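Long-range contacts in transcriptional regulator (Rhodococcus jostii, PDB 5CYV), which probably binds DNA as a MarR-family transcriptional regulator of p-hydroxycinnamate metabolism and binds p-coumaroyl-CoA: residues 21-26 and 116-121; 51-55 and 93-97. One frame throughout, in Å; residues are numbered along the deposited sequence.

Contact 1 of 2, residues 21-26 and 116-121; sequences MVLGAV and AHGRYF. With WCA (p-coumaroyl-CoA), chain J.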
# COMPACT_ATOMS: atom_id res chain seq x y z
N MET B 21 3.31 -2.06 -5.31
CA MET B 21 3.49 -3.11 -6.32
C MET B 21 2.27 -4.00 -6.39
O MET B 21 1.75 -4.33 -7.50
CB MET B 21 4.72 -3.99 -6.01
CG MET B 21 6.00 -3.22 -6.09
SD MET B 21 7.42 -4.14 -5.36
CE MET B 21 7.52 -5.51 -6.50
N VAL B 22 1.77 -4.37 -5.23
CA VAL B 22 0.62 -5.28 -5.19
C VAL B 22 -0.59 -4.56 -5.77
O VAL B 22 -1.28 -5.16 -6.63
CB VAL B 22 0.34 -5.74 -3.77
CG1 VAL B 22 -1.00 -6.56 -3.75
CG2 VAL B 22 1.47 -6.66 -3.28
N LEU B 23 -0.83 -3.31 -5.36
CA LEU B 23 -2.00 -2.59 -5.92
C LEU B 23 -1.97 -2.49 -7.45
O LEU B 23 -2.97 -2.73 -8.11
CB LEU B 23 -2.07 -1.17 -5.29
CG LEU B 23 -2.47 -1.15 -3.81
CD1 LEU B 23 -2.17 0.15 -3.18
CD2 LEU B 23 -3.97 -1.43 -3.58
N GLY B 24 -0.83 -2.15 -8.00
CA GLY B 24 -0.76 -1.98 -9.45
C GLY B 24 -0.94 -3.33 -10.13
O GLY B 24 -1.61 -3.40 -11.16
N ALA B 25 -0.35 -4.39 -9.57
CA ALA B 25 -0.51 -5.71 -10.17
C ALA B 25 -1.95 -6.19 -10.12
O ALA B 25 -2.44 -6.85 -11.05
CB ALA B 25 0.41 -6.71 -9.46
N VAL B 26 -2.64 -5.91 -9.02
CA VAL B 26 -4.03 -6.29 -8.91
C VAL B 26 -4.89 -5.49 -9.89
O VAL B 26 -5.71 -6.11 -10.58
CB VAL B 26 -4.55 -6.07 -7.48
CG1 VAL B 26 -6.09 -6.22 -7.42
CG2 VAL B 26 -3.78 -6.98 -6.53
N ALA B 116 -1.73 -13.28 -9.66
CA ALA B 116 -0.96 -12.07 -9.70
C ALA B 116 -0.18 -11.92 -8.38
O ALA B 116 0.95 -11.49 -8.44
CB ALA B 116 -1.86 -10.89 -9.94
N HIS B 117 -0.75 -12.30 -7.25
CA HIS B 117 -0.02 -12.22 -5.96
C HIS B 117 1.15 -13.19 -5.96
O HIS B 117 2.19 -12.94 -5.29
CB HIS B 117 -0.92 -12.55 -4.73
CG HIS B 117 -1.90 -11.48 -4.38
ND1 HIS B 117 -2.72 -11.54 -3.27
CD2 HIS B 117 -2.18 -10.29 -4.98
CE1 HIS B 117 -3.48 -10.45 -3.21
NE2 HIS B 117 -3.19 -9.70 -4.26
N GLY B 118 1.08 -14.29 -6.71
CA GLY B 118 2.08 -15.33 -6.57
C GLY B 118 3.49 -14.96 -6.93
O GLY B 118 4.44 -15.40 -6.30
N ARG B 119 3.60 -14.07 -7.90
CA ARG B 119 4.86 -13.50 -8.33
C ARG B 119 5.63 -12.92 -7.14
O ARG B 119 6.86 -12.90 -7.15
CB ARG B 119 4.63 -12.42 -9.39
CG ARG B 119 5.82 -11.50 -9.60
CD ARG B 119 6.46 -11.73 -10.96
NE ARG B 119 5.67 -11.17 -12.05
CZ ARG B 119 6.17 -10.81 -13.23
NH1 ARG B 119 7.46 -10.94 -13.47
NH2 ARG B 119 5.37 -10.31 -14.16
N TYR B 120 4.89 -12.36 -6.18
CA TYR B 120 5.56 -11.75 -5.06
C TYR B 120 5.72 -12.64 -3.85
O TYR B 120 6.69 -12.48 -3.11
CB TYR B 120 4.81 -10.49 -4.61
CG TYR B 120 4.60 -9.55 -5.77
CD1 TYR B 120 5.66 -8.97 -6.40
CD2 TYR B 120 3.31 -9.22 -6.16
CE1 TYR B 120 5.48 -8.09 -7.46
CE2 TYR B 120 3.11 -8.36 -7.23
CZ TYR B 120 4.19 -7.76 -7.83
OH TYR B 120 3.98 -6.91 -8.89
N PHE B 121 4.75 -13.53 -3.63
CA PHE B 121 4.68 -14.23 -2.32
C PHE B 121 4.92 -15.72 -2.37
O PHE B 121 5.20 -16.31 -1.33
CB PHE B 121 3.33 -14.02 -1.66
CG PHE B 121 2.93 -12.58 -1.55
CD1 PHE B 121 3.76 -11.68 -0.88
CD2 PHE B 121 1.76 -12.14 -2.08
CE1 PHE B 121 3.40 -10.36 -0.79
CE2 PHE B 121 1.41 -10.79 -2.00
CZ PHE B 121 2.23 -9.93 -1.35
C4 WCA J . -3.04 17.32 5.19
C5 WCA J . -2.44 17.97 4.12
C6 WCA J . -2.19 19.39 4.24
C8 WCA J . -2.66 15.84 3.57
N1 WCA J . -2.55 20.01 5.38
N3 WCA J . -3.37 18.04 6.31
CAV WCA J . -7.25 -5.47 -2.39
CAT WCA J . -7.23 -6.74 -2.87
CBS WCA J . -5.96 -7.31 -3.12
OAJ WCA J . -5.90 -8.63 -3.62
CAU WCA J . -4.81 -6.64 -2.86
CAW WCA J . -4.82 -5.34 -2.35
CBT WCA J . -6.05 -4.79 -2.10
CAR WCA J . -6.01 -3.43 -1.53
CAQ WCA J . -7.25 -2.85 -1.02
CBP WCA J . -7.00 -1.55 -0.27
OAD WCA J . -5.99 -1.11 0.15
SBO WCA J . -8.51 -0.72 -0.04
CBA WCA J . -7.91 0.67 0.98
CAY WCA J . -7.76 1.97 0.10
NBH WCA J . -6.50 2.00 -0.56
CBQ WCA J . -6.49 2.18 -2.02
OAE WCA J . -7.51 2.40 -2.69
CBB WCA J . -5.15 2.19 -2.70
CAZ WCA J . -4.72 3.62 -3.12
NBI WCA J . -4.41 4.54 -2.00
CBR WCA J . -5.32 5.43 -1.44
OAF WCA J . -6.49 5.37 -1.82
CBX WCA J . -4.87 6.43 -0.38
OAK WCA J . -3.42 6.53 -0.47
CCD WCA J . -5.30 6.01 1.03
CAA WCA J . -4.45 4.78 1.45
CAB WCA J . -6.81 5.74 1.13
CBD WCA J . -4.92 7.17 2.01
OBK WCA J . -5.61 8.30 1.41
PCG WCA J . -5.81 9.65 2.27
OAP WCA J . -6.43 9.26 3.57
OAI WCA J . -6.57 10.61 1.32
OBN WCA J . -4.38 10.14 2.65
PCF WCA J . -3.37 11.18 2.06
OAO WCA J . -4.13 11.81 0.90
OAH WCA J . -1.97 10.60 1.94
O5' WCA J . -3.26 12.29 3.24
C5' WCA J . -2.82 11.93 4.54
C4' WCA J . -3.44 12.61 5.73
O4' WCA J . -2.77 14.09 5.86
C3' WCA J . -4.77 12.82 5.63
O3' WCA J . -5.36 13.02 6.97
PCE WCA J . -6.37 11.98 7.59
OAM WCA J . -5.73 10.63 7.57
OAN WCA J . -7.64 11.95 6.79
OAG WCA J . -6.66 12.38 9.01
C2' WCA J . -4.87 14.17 4.89
O2' WCA J . -6.10 14.75 4.99
C1' WCA J . -3.72 14.96 5.60
N9 WCA J . -3.16 16.00 4.79
N7 WCA J . -2.22 17.03 3.13
C2 WCA J . -3.11 19.36 6.38
N6 WCA J . -1.58 20.09 3.16
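Val22, Val26 and His117 form one wall of the p-coumaroyl-CoA pocket, where two helices of the MarR-type domain meet around the phenol end of the ligand. His117 brings NE2 to 3.0 Å from the phenol oxygen OAJ, which sits at the edge of the imidazole, near the ring plane. The same nitrogen is flanked by methyl groups of the facing helix: CG2 of Val26 lies 3.6 Å from His117 NE2, again at the ring edge, and CG1 of Val22 approaches His117 obliquely. With CG anti to the carbonyl carbon (chi1 -74°), the His117 side chain reaches forward from a backbone position beside the interface and lays the imidazole beside the two valines, NE2 turned to OAJ at the end of the phenol. Both valines divide their contacts: Val22 CG1 lies 3.9 Å from the phenol carbon CAU, and Val26 CG2 touches the same carbon. Leu23 points away from 116-121 and lies along the ligand, its CD2 3.5 Å from the chain carbon CAR; Val37 of helix 37-47 packs on both Leu23 and Val26.

Helices 11-30 and 100-121 run nearly antiparallel here, at 152° with their local axes 9.8 Å apart, and pack without any hydrogen bond between the segments. The small residues Ala25 and Ala116 face each other where the backbones come closest. Beyond the pocket, Tyr120 lies against helix 11-30: Ala25 CB meets its ring edge in plane, 3.6 Å from Tyr120 OH, while the bend of Met21 at chi3 (66°) swings CE to 3.4 Å from Tyr120 CE1. Val22 CG2 reaches Phe121 CZ at 3.9 Å. Ser16 of the second subunit packs on Val22 and Leu23, and Leu15 of that subunit on Phe121.

Contact 2 of 2, residues 51-55 and 93-97; sequences EGVNQ and NKLIA
The side-chain amides of Asn54 and Asn93 are inclined by 41° where ND2 of Asn54 comes 2.7 Å from OD1 of Asn93. Each amide has a firm partner of its own: Asn54 OD1 caps the backbone N of Arg56, as expected of an N-cap residue, and Asn93 ND2 is hydrogen-bonded to Asp87 OD2. Further along, Val53 and Ile96 form a single antiparallel hydrogen-bonded pair, with Val53 N to Ile96 O at 2.9 Å and Ile96 N to Val53 O at 2.8 Å, the latter nearly straight at 171°. Their side chains lie side by side, pointing the same way; Val53 CG1, set between the backbone N and the carbonyl carbon (chi1 66°), comes 4.2 Å from Ile96 CB. A water connects Gln55 N to Lys94 O. Gly52 CA lies 3.1 Å from Ile96 O, in a backbone conformation that glycine adopts readily. Leu95 inserts its methyls against this backbone, CD1 3.5 Å from Glu51 O and CD2 beside Asn54 N. The single bridge sets residues 51-55, which lead into helix 55-62, beside strand 94-98 of the hairpin that forms the wing, as in winged helix-turn-helix domains; that strand pairs with strand 82-87 as well, and Ile96 packs on Val73 of helix 70-78.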
# COMPACT_ATOMS: atom_id res chain seq x y z
N GLU B 51 -25.81 -13.98 3.24
CA GLU B 51 -26.90 -13.06 3.05
C GLU B 51 -26.46 -11.66 2.64
O GLU B 51 -27.30 -10.83 2.27
CB GLU B 51 -27.74 -12.98 4.32
CG GLU B 51 -28.49 -14.27 4.61
CD GLU B 51 -29.51 -14.64 3.51
OE1 GLU B 51 -30.18 -13.73 2.97
OE2 GLU B 51 -29.62 -15.85 3.20
N GLY B 52 -25.17 -11.41 2.68
CA GLY B 52 -24.66 -10.07 2.41
C GLY B 52 -23.87 -9.52 3.57
O GLY B 52 -23.88 -10.07 4.67
N VAL B 53 -23.26 -8.37 3.31
CA VAL B 53 -22.37 -7.70 4.25
C VAL B 53 -22.83 -6.26 4.45
O VAL B 53 -23.28 -5.57 3.52
CB VAL B 53 -20.90 -7.73 3.78
CG1 VAL B 53 -20.72 -6.91 2.50
CG2 VAL B 53 -19.97 -7.22 4.89
N ASN B 54 -22.71 -5.80 5.69
CA ASN B 54 -23.01 -4.44 6.05
C ASN B 54 -22.01 -3.40 5.55
O ASN B 54 -20.82 -3.65 5.53
CB ASN B 54 -23.05 -4.46 7.60
CG ASN B 54 -23.64 -3.24 8.22
OD1 ASN B 54 -23.32 -2.12 7.86
ND2 ASN B 54 -24.49 -3.45 9.21
N GLN B 55 -22.49 -2.25 5.07
CA GLN B 55 -21.60 -1.19 4.57
C GLN B 55 -20.53 -0.80 5.59
O GLN B 55 -19.35 -0.53 5.22
CB GLN B 55 -22.44 0.05 4.18
CG GLN B 55 -21.67 1.23 3.55
CD GLN B 55 -22.46 2.53 3.60
OE1 GLN B 55 -22.38 3.29 4.57
NE2 GLN B 55 -23.24 2.78 2.57
N ASN B 93 -31.18 -3.72 9.24
CA ASN B 93 -29.79 -3.97 8.87
C ASN B 93 -29.70 -4.08 7.35
O ASN B 93 -30.06 -5.10 6.77
CB ASN B 93 -29.27 -5.25 9.56
CG ASN B 93 -27.76 -5.48 9.35
OD1 ASN B 93 -26.98 -4.53 9.25
ND2 ASN B 93 -27.36 -6.74 9.29
N LYS B 94 -29.19 -3.05 6.70
CA LYS B 94 -29.08 -3.07 5.26
C LYS B 94 -27.85 -3.88 4.87
O LYS B 94 -26.77 -3.70 5.50
CB LYS B 94 -28.99 -1.66 4.71
CG LYS B 94 -30.32 -0.90 5.00
CD LYS B 94 -30.24 0.51 4.54
CE LYS B 94 -31.51 1.29 4.91
NZ LYS B 94 -31.30 2.71 4.56
N LEU B 95 -28.01 -4.78 3.91
CA LEU B 95 -26.89 -5.61 3.46
C LEU B 95 -26.60 -5.42 1.99
O LEU B 95 -27.49 -5.13 1.17
CB LEU B 95 -27.17 -7.09 3.74
CG LEU B 95 -27.36 -7.47 5.20
CD1 LEU B 95 -27.67 -8.94 5.23
CD2 LEU B 95 -26.10 -7.18 6.09
N ILE B 96 -25.33 -5.55 1.65
CA ILE B 96 -24.87 -5.61 0.27
C ILE B 96 -24.69 -7.08 -0.08
O ILE B 96 -23.85 -7.76 0.51
CB ILE B 96 -23.51 -4.86 0.14
CG1 ILE B 96 -23.64 -3.40 0.59
CG2 ILE B 96 -23.00 -4.96 -1.32
CD1 ILE B 96 -22.35 -2.89 1.23
N ALA B 97 -25.58 -7.59 -0.92
CA ALA B 97 -25.58 -9.03 -1.23
C ALA B 97 -25.13 -9.32 -2.63
O ALA B 97 -25.62 -8.73 -3.59
CB ALA B 97 -27.03 -9.62 -1.02
O HOH W 1 -25.27 -1.55 4.62

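From the N terminus, the chain first lays down helix 11-30, which carries residues 21-26 of contact 1, and then helix 37-47. The loop after it supplies residues 51-55, and contact 2 closes when strand 94-98 returns to them, enclosing helices 55-62 and 70-78 and strand 82-87, the bulk of the winged-helix unit. Helix 100-121 follows directly and leads back to helix 11-30, so contact 1 closes a larger loop within which contact 2 is nested. The two do not touch: their centres are about 29 Å apart, on opposite sides of the chain's centre. One ties the wing to the helix-turn-helix, the other joins two long helices at the ligand pocket.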